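Local coordinates for protein aldehyde dehydrogenase 12 (Zea mays, PDB 6D97) that probably catalyses the NAD-dependent oxidation of L-glutamate gamma-semialdehyde to glutamate, the last step of proline catabolism in plants, at residues Ala30-Gln35 with Leu127-Lys132; Leu146-Val151 with Pro201-Leu206. One frame throughout, in Å; residues are numbered along the deposited sequence.

Interaction 1 (Ala30-Gln35 with Leu127-Lys132); sequences ATVSPQ and LDFFAK
An irregular N-terminal segment, Ala-30 to Gln-35, packs across helix 124-137 of the aldehyde dehydrogenase fold before the chain enters strand 43-49. The aromatic side chain of Phe-129 does most of the work. With CG anti to its backbone N (chi1 169°), the ring is carried out along the segment, so that every second residue, Ala-30, Val-32 and Pro-34, meets the ring along its CZ, CE1 and CD1 side. Ala-30 CB rests on CZ at 3.6 Å, while the carbonyl O of Val-32 approaches the ring edge, near its plane, 3.2 Å from CE1. Pro-34 crosses the phenyl group at about a right angle, its CD 3.5 Å from CE1. The same pyrrolidine ring settles on the helix itself, with CG 3.4 Å from the carbonyl O of Phe-129 and CB against Lys-132 CB. Gln-233 of helix 229-240 also touches Ala-30, Val-32 and Phe-129, while Pro-34 O accepts a hydrogen bond from Arg-136. At the Gln-35 end, two bent polar chains cross obliquely. Gln-35 holds CG in the crowded position between backbone N and carbonyl carbon (chi1 43°) and turns again at chi2, bringing its OE1 to within 3.0 Å of Ser-33 OG, which donates in the carbonyl plane onto a lone pair. Lys-132, bent at its own chi2 (113°), reaches back one helical turn, where its NZ forms a salt bridge with Asp-128, donating to the syn lone pair of OD2 at 2.9 Å.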
loop_
_atom_site.group_PDB
_atom_site.type_symbol
_atom_site.label_atom_id
_atom_site.label_comp_id
_atom_site.label_asym_id
_atom_site.label_seq_id
_atom_site.Cartn_x
_atom_site.Cartn_y
_atom_site.Cartn_z
ATOM N N ALA A 30 2.896 -40.366 7.416
ATOM C CA ALA A 30 2.496 -40.563 8.800
ATOM C C ALA A 30 3.279 -41.694 9.449
ATOM O O ALA A 30 3.589 -42.709 8.818
ATOM C CB ALA A 30 0.997 -40.852 8.876
ATOM N N THR A 31 3.612 -41.500 10.723
ATOM C CA THR A 31 4.158 -42.554 11.569
ATOM C C THR A 31 3.183 -42.959 12.665
ATOM O O THR A 31 3.557 -43.711 13.569
ATOM C CB THR A 31 5.490 -42.115 12.186
ATOM O OG1 THR A 31 5.304 -40.907 12.936
ATOM C CG2 THR A 31 6.528 -41.879 11.100
ATOM N N VAL A 32 1.941 -42.485 12.598
ATOM C CA VAL A 32 0.946 -42.735 13.631
ATOM C C VAL A 32 -0.415 -42.919 12.978
ATOM O O VAL A 32 -0.715 -42.316 11.945
ATOM C CB VAL A 32 0.910 -41.592 14.672
ATOM C CG1 VAL A 32 0.421 -40.293 14.038
ATOM C CG2 VAL A 32 0.045 -41.961 15.864
ATOM N N SER A 33 -1.240 -43.763 13.586
ATOM C CA SER A 33 -2.618 -43.963 13.168
ATOM C C SER A 33 -3.522 -43.344 14.217
ATOM O O SER A 33 -3.610 -43.874 15.334
ATOM C CB SER A 33 -2.926 -45.447 12.999
ATOM O OG SER A 33 -4.316 -45.669 12.847
ATOM N N PRO A 34 -4.208 -42.236 13.908
ATOM C CA PRO A 34 -4.943 -41.501 14.956
ATOM C C PRO A 34 -5.970 -42.336 15.685
ATOM O O PRO A 34 -6.156 -42.154 16.891
ATOM C CB PRO A 34 -5.604 -40.358 14.173
ATOM C CG PRO A 34 -4.718 -40.172 12.987
ATOM C CD PRO A 34 -4.246 -41.543 12.614
ATOM N N GLN A 35 -6.641 -43.250 14.993
ATOM C CA GLN A 35 -7.691 -44.034 15.626
ATOM C C GLN A 35 -7.150 -45.266 16.341
ATOM O O GLN A 35 -7.839 -45.811 17.211
ATOM C CB GLN A 35 -8.754 -44.425 14.595
ATOM C CG GLN A 35 -8.217 -44.897 13.247
ATOM C CD GLN A 35 -7.650 -43.769 12.401
ATOM O OE1 GLN A 35 -6.458 -43.757 12.093
ATOM N NE2 GLN A 35 -8.495 -42.814 12.032
ATOM N N LEU A 127 -6.950 -34.603 5.414
ATOM C CA LEU A 127 -7.809 -33.799 6.278
ATOM C C LEU A 127 -8.313 -34.625 7.451
ATOM O O LEU A 127 -8.182 -34.228 8.614
ATOM C CB LEU A 127 -8.997 -33.250 5.481
ATOM C CG LEU A 127 -8.889 -32.066 4.520
ATOM C CD1 LEU A 127 -10.133 -31.993 3.651
ATOM C CD2 LEU A 127 -8.707 -30.767 5.284
ATOM N N ASP A 128 -8.888 -35.790 7.154
ATOM C CA ASP A 128 -9.441 -36.636 8.202
ATOM C C ASP A 128 -8.355 -37.116 9.159
ATOM O O ASP A 128 -8.567 -37.164 10.376
ATOM C CB ASP A 128 -10.172 -37.815 7.565
ATOM C CG ASP A 128 -10.808 -38.721 8.586
ATOM O OD1 ASP A 128 -11.780 -38.291 9.239
ATOM O OD2 ASP A 128 -10.333 -39.863 8.734
ATOM N N PHE A 129 -7.183 -37.465 8.624
ATOM C CA PHE A 129 -6.066 -37.887 9.464
ATOM C C PHE A 129 -5.723 -36.824 10.499
ATOM O O PHE A 129 -5.636 -37.108 11.698
ATOM C CB PHE A 129 -4.853 -38.200 8.586
ATOM C CG PHE A 129 -3.575 -38.382 9.350
ATOM C CD1 PHE A 129 -3.236 -39.616 9.875
ATOM C CD2 PHE A 129 -2.702 -37.318 9.528
ATOM C CE1 PHE A 129 -2.057 -39.791 10.575
ATOM C CE2 PHE A 129 -1.523 -37.482 10.228
ATOM C CZ PHE A 129 -1.197 -38.722 10.752
ATOM N N PHE A 130 -5.538 -35.581 10.049
ATOM C CA PHE A 130 -5.144 -34.519 10.969
ATOM C C PHE A 130 -6.282 -34.143 11.911
ATOM O O PHE A 130 -6.046 -33.852 13.087
ATOM C CB PHE A 130 -4.654 -33.301 10.188
ATOM C CG PHE A 130 -3.195 -33.364 9.839
ATOM C CD1 PHE A 130 -2.229 -33.208 10.822
ATOM C CD2 PHE A 130 -2.788 -33.589 8.533
ATOM C CE1 PHE A 130 -0.887 -33.264 10.510
ATOM C CE2 PHE A 130 -1.447 -33.641 8.213
ATOM C CZ PHE A 130 -0.496 -33.482 9.203
ATOM N N ALA A 131 -7.522 -34.142 11.416
ATOM C CA ALA A 131 -8.657 -33.852 12.285
ATOM C C ALA A 131 -8.770 -34.881 13.402
ATOM O O ALA A 131 -8.995 -34.528 14.564
ATOM C CB ALA A 131 -9.945 -33.804 11.467
ATOM N N LYS A 132 -8.609 -36.164 13.067
ATOM C CA LYS A 132 -8.692 -37.208 14.082
ATOM C C LYS A 132 -7.523 -37.134 15.052
ATOM O O LYS A 132 -7.709 -37.302 16.260
ATOM C CB LYS A 132 -8.740 -38.584 13.422
ATOM C CG LYS A 132 -10.102 -39.244 13.467
ATOM C CD LYS A 132 -10.681 -39.369 12.075
ATOM C CE LYS A 132 -11.945 -40.213 12.082
ATOM N NZ LYS A 132 -12.149 -40.927 10.792
#

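Interaction 2 (Leu146-Val151 with Pro201-Leu206); sequences LAEVQV and PLEIPL
Two carboxylates, those of Glu-148 and Glu-203 with their planes 51° apart, organise this joint between helix 142-157 and the start of helix 203-214, which follows strand 191-196 in the Rossmann-type NAD-binding domain. Val-151 CG1 packs against the Glu-203 carboxylate, 3.5 Å from its CD, and beside that group's OE1 lies the CG methylene of Glu-148. Pro-201 CD packs against both oxygens of the Glu-148 carboxylate, 3.4 Å from OE2, and OE2 also forms a salt bridge with Lys-140. OE1 is the common acceptor for two backbone N-H groups at the beginning of helix 203-214. Glu-203 N donates to the anti lone pair of Glu-148 OE1 over 2.9 Å, in a nearly straight bond (N-H...O 169°). Leu-202 N meets Glu-148 OE1 almost along the C-O axis at 2.8 Å. Extended beyond CG, the Glu-148 chain spans the gap between the helices and delivers a buried charge to the helix start, whose dipole would be expected to stabilise it. The like-charged Glu-203 OE1 stays 5.1 Å from Glu-148 OE1, and Lys-140 probably offsets some of that repulsion. An alanine in place of Glu-148 would remove the shared acceptor and a salt-bridge partner of Lys-140, and would probably loosen the seating of the Leu-202 and Glu-203 backbone against helix 142-157. Beside these polar bonds, apolar packing continues the joint. Leu-202, with CG anti to its backbone N (chi1 178°), crosses Val-149 obliquely and also touches Ile-134 and Met-234, its CD2 methyl lying 3.9 Å from Val-149 CA.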
loop_
_atom_site.group_PDB
_atom_site.type_symbol
_atom_site.label_atom_id
_atom_site.label_comp_id
_atom_site.label_asym_id
_atom_site.label_seq_id
_atom_site.Cartn_x
_atom_site.Cartn_y
_atom_site.Cartn_z
ATOM N N LEU A 146 -11.613 -30.411 12.229
ATOM C CA LEU A 146 -11.528 -30.238 10.784
ATOM C C LEU A 146 -11.327 -28.773 10.422
ATOM O O LEU A 146 -10.557 -28.453 9.508
ATOM C CB LEU A 146 -12.790 -30.787 10.117
ATOM C CG LEU A 146 -12.809 -30.818 8.589
ATOM C CD1 LEU A 146 -11.812 -31.845 8.086
ATOM C CD2 LEU A 146 -14.203 -31.134 8.070
ATOM N N ALA A 147 -12.006 -27.869 11.133
ATOM C CA ALA A 147 -11.865 -26.443 10.850
ATOM C C ALA A 147 -10.423 -25.992 11.015
ATOM O O ALA A 147 -9.952 -25.108 10.289
ATOM C CB ALA A 147 -12.783 -25.626 11.758
ATOM N N GLU A 148 -9.703 -26.586 11.969
ATOM C CA GLU A 148 -8.291 -26.260 12.135
ATOM C C GLU A 148 -7.494 -26.654 10.899
ATOM O O GLU A 148 -6.641 -25.891 10.430
ATOM C CB GLU A 148 -7.735 -26.959 13.376
ATOM C CG GLU A 148 -7.039 -26.034 14.354
ATOM C CD GLU A 148 -6.269 -26.784 15.421
ATOM O OE1 GLU A 148 -5.017 -26.784 15.364
ATOM O OE2 GLU A 148 -6.917 -27.369 16.317
ATOM N N VAL A 149 -7.769 -27.835 10.347
ATOM C CA VAL A 149 -7.053 -28.272 9.157
ATOM C C VAL A 149 -7.447 -27.427 7.953
ATOM O O VAL A 149 -6.609 -27.107 7.101
ATOM C CB VAL A 149 -7.303 -29.767 8.903
ATOM C CG1 VAL A 149 -6.294 -30.295 7.906
ATOM C CG2 VAL A 149 -7.231 -30.540 10.207
ATOM N N GLN A 150 -8.726 -27.057 7.859
ATOM C CA GLN A 150 -9.192 -26.265 6.727
ATOM C C GLN A 150 -8.544 -24.885 6.719
ATOM O O GLN A 150 -8.102 -24.401 5.669
ATOM C CB GLN A 150 -10.715 -26.150 6.765
ATOM C CG GLN A 150 -11.433 -27.400 6.291
ATOM C CD GLN A 150 -12.898 -27.417 6.681
ATOM O OE1 GLN A 150 -13.297 -26.802 7.672
ATOM N NE2 GLN A 150 -13.711 -28.121 5.898
ATOM N N VAL A 151 -8.484 -24.233 7.884
ATOM C CA VAL A 151 -7.788 -22.953 7.986
ATOM C C VAL A 151 -6.334 -23.109 7.566
ATOM O O VAL A 151 -5.800 -22.304 6.793
ATOM C CB VAL A 151 -7.898 -22.390 9.415
ATOM C CG1 VAL A 151 -6.933 -21.225 9.598
ATOM C CG2 VAL A 151 -9.324 -21.961 9.719
ATOM N N PRO A 201 -3.359 -27.600 18.045
ATOM C CA PRO A 201 -2.080 -28.289 17.811
ATOM C C PRO A 201 -1.540 -28.144 16.396
ATOM O O PRO A 201 -0.382 -28.512 16.161
ATOM C CB PRO A 201 -2.410 -29.758 18.123
ATOM C CG PRO A 201 -3.735 -29.737 18.836
ATOM C CD PRO A 201 -4.457 -28.544 18.304
ATOM N N LEU A 202 -2.328 -27.637 15.452
ATOM C CA LEU A 202 -1.885 -27.489 14.071
ATOM C C LEU A 202 -1.898 -26.044 13.600
ATOM O O LEU A 202 -0.879 -25.546 13.107
ATOM C CB LEU A 202 -2.761 -28.341 13.141
ATOM C CG LEU A 202 -2.425 -28.237 11.651
ATOM C CD1 LEU A 202 -1.083 -28.900 11.368
ATOM C CD2 LEU A 202 -3.521 -28.852 10.802
ATOM N N GLU A 203 -3.028 -25.351 13.759
ATOM C CA GLU A 203 -3.229 -24.059 13.105
ATOM C C GLU A 203 -2.215 -23.023 13.574
ATOM O O GLU A 203 -1.577 -22.353 12.755
ATOM C CB GLU A 203 -4.653 -23.567 13.362
ATOM C CG GLU A 203 -4.978 -22.225 12.738
ATOM C CD GLU A 203 -6.396 -21.784 13.046
ATOM O OE1 GLU A 203 -7.241 -22.656 13.340
ATOM O OE2 GLU A 203 -6.667 -20.567 13.004
ATOM N N ILE A 204 -2.060 -22.867 14.884
ATOM C CA ILE A 204 -1.181 -21.829 15.421
ATOM C C ILE A 204 0.275 -22.131 15.073
ATOM O O ILE A 204 0.937 -21.279 14.462
ATOM C CB ILE A 204 -1.371 -21.656 16.938
ATOM C CG1 ILE A 204 -2.780 -21.151 17.252
ATOM C CG2 ILE A 204 -0.314 -20.720 17.492
ATOM C CD1 ILE A 204 -3.078 -21.093 18.731
ATOM N N PRO A 205 0.827 -23.305 15.419
ATOM C CA PRO A 205 2.247 -23.540 15.098
ATOM C C PRO A 205 2.553 -23.555 13.608
ATOM O O PRO A 205 3.590 -23.017 13.200
ATOM C CB PRO A 205 2.537 -24.896 15.758
ATOM C CG PRO A 205 1.212 -25.520 15.967
ATOM C CD PRO A 205 0.262 -24.417 16.208
ATOM N N LEU A 206 1.684 -24.143 12.779
ATOM C CA LEU A 206 1.967 -24.199 11.344
ATOM C C LEU A 206 2.016 -22.804 10.732
ATOM O O LEU A 206 2.917 -22.498 9.941
ATOM C CB LEU A 206 0.925 -25.053 10.622
ATOM C CG LEU A 206 0.983 -25.008 9.090
ATOM C CD1 LEU A 206 2.270 -25.637 8.582
ATOM C CD2 LEU A 206 -0.229 -25.677 8.458
#

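In the fold
Helices 124-137 and 142-157, consecutive in the chain, couple the two contacts, whose centres are 13 Å apart. Val-149 is the shared packing point: from interaction 2 its CG1 reaches Leu-127 CD2 at 3.6 Å and its CG2 reaches Phe-130 CB at 3.8 Å, on residues of the helical segment used by interaction 1. Helix 229-240 borders both, through Gln-233 at interaction 1 and Val-230 at interaction 2. The layers thus run inward from the N-terminal segment toward the cofactor. Interaction 1 lies away from the NAD pocket, whereas in interaction 2 the Pro-201 side chain is about 7 Å from that of NAD-binding Thr-196 and about 11 Å from the bound NAD.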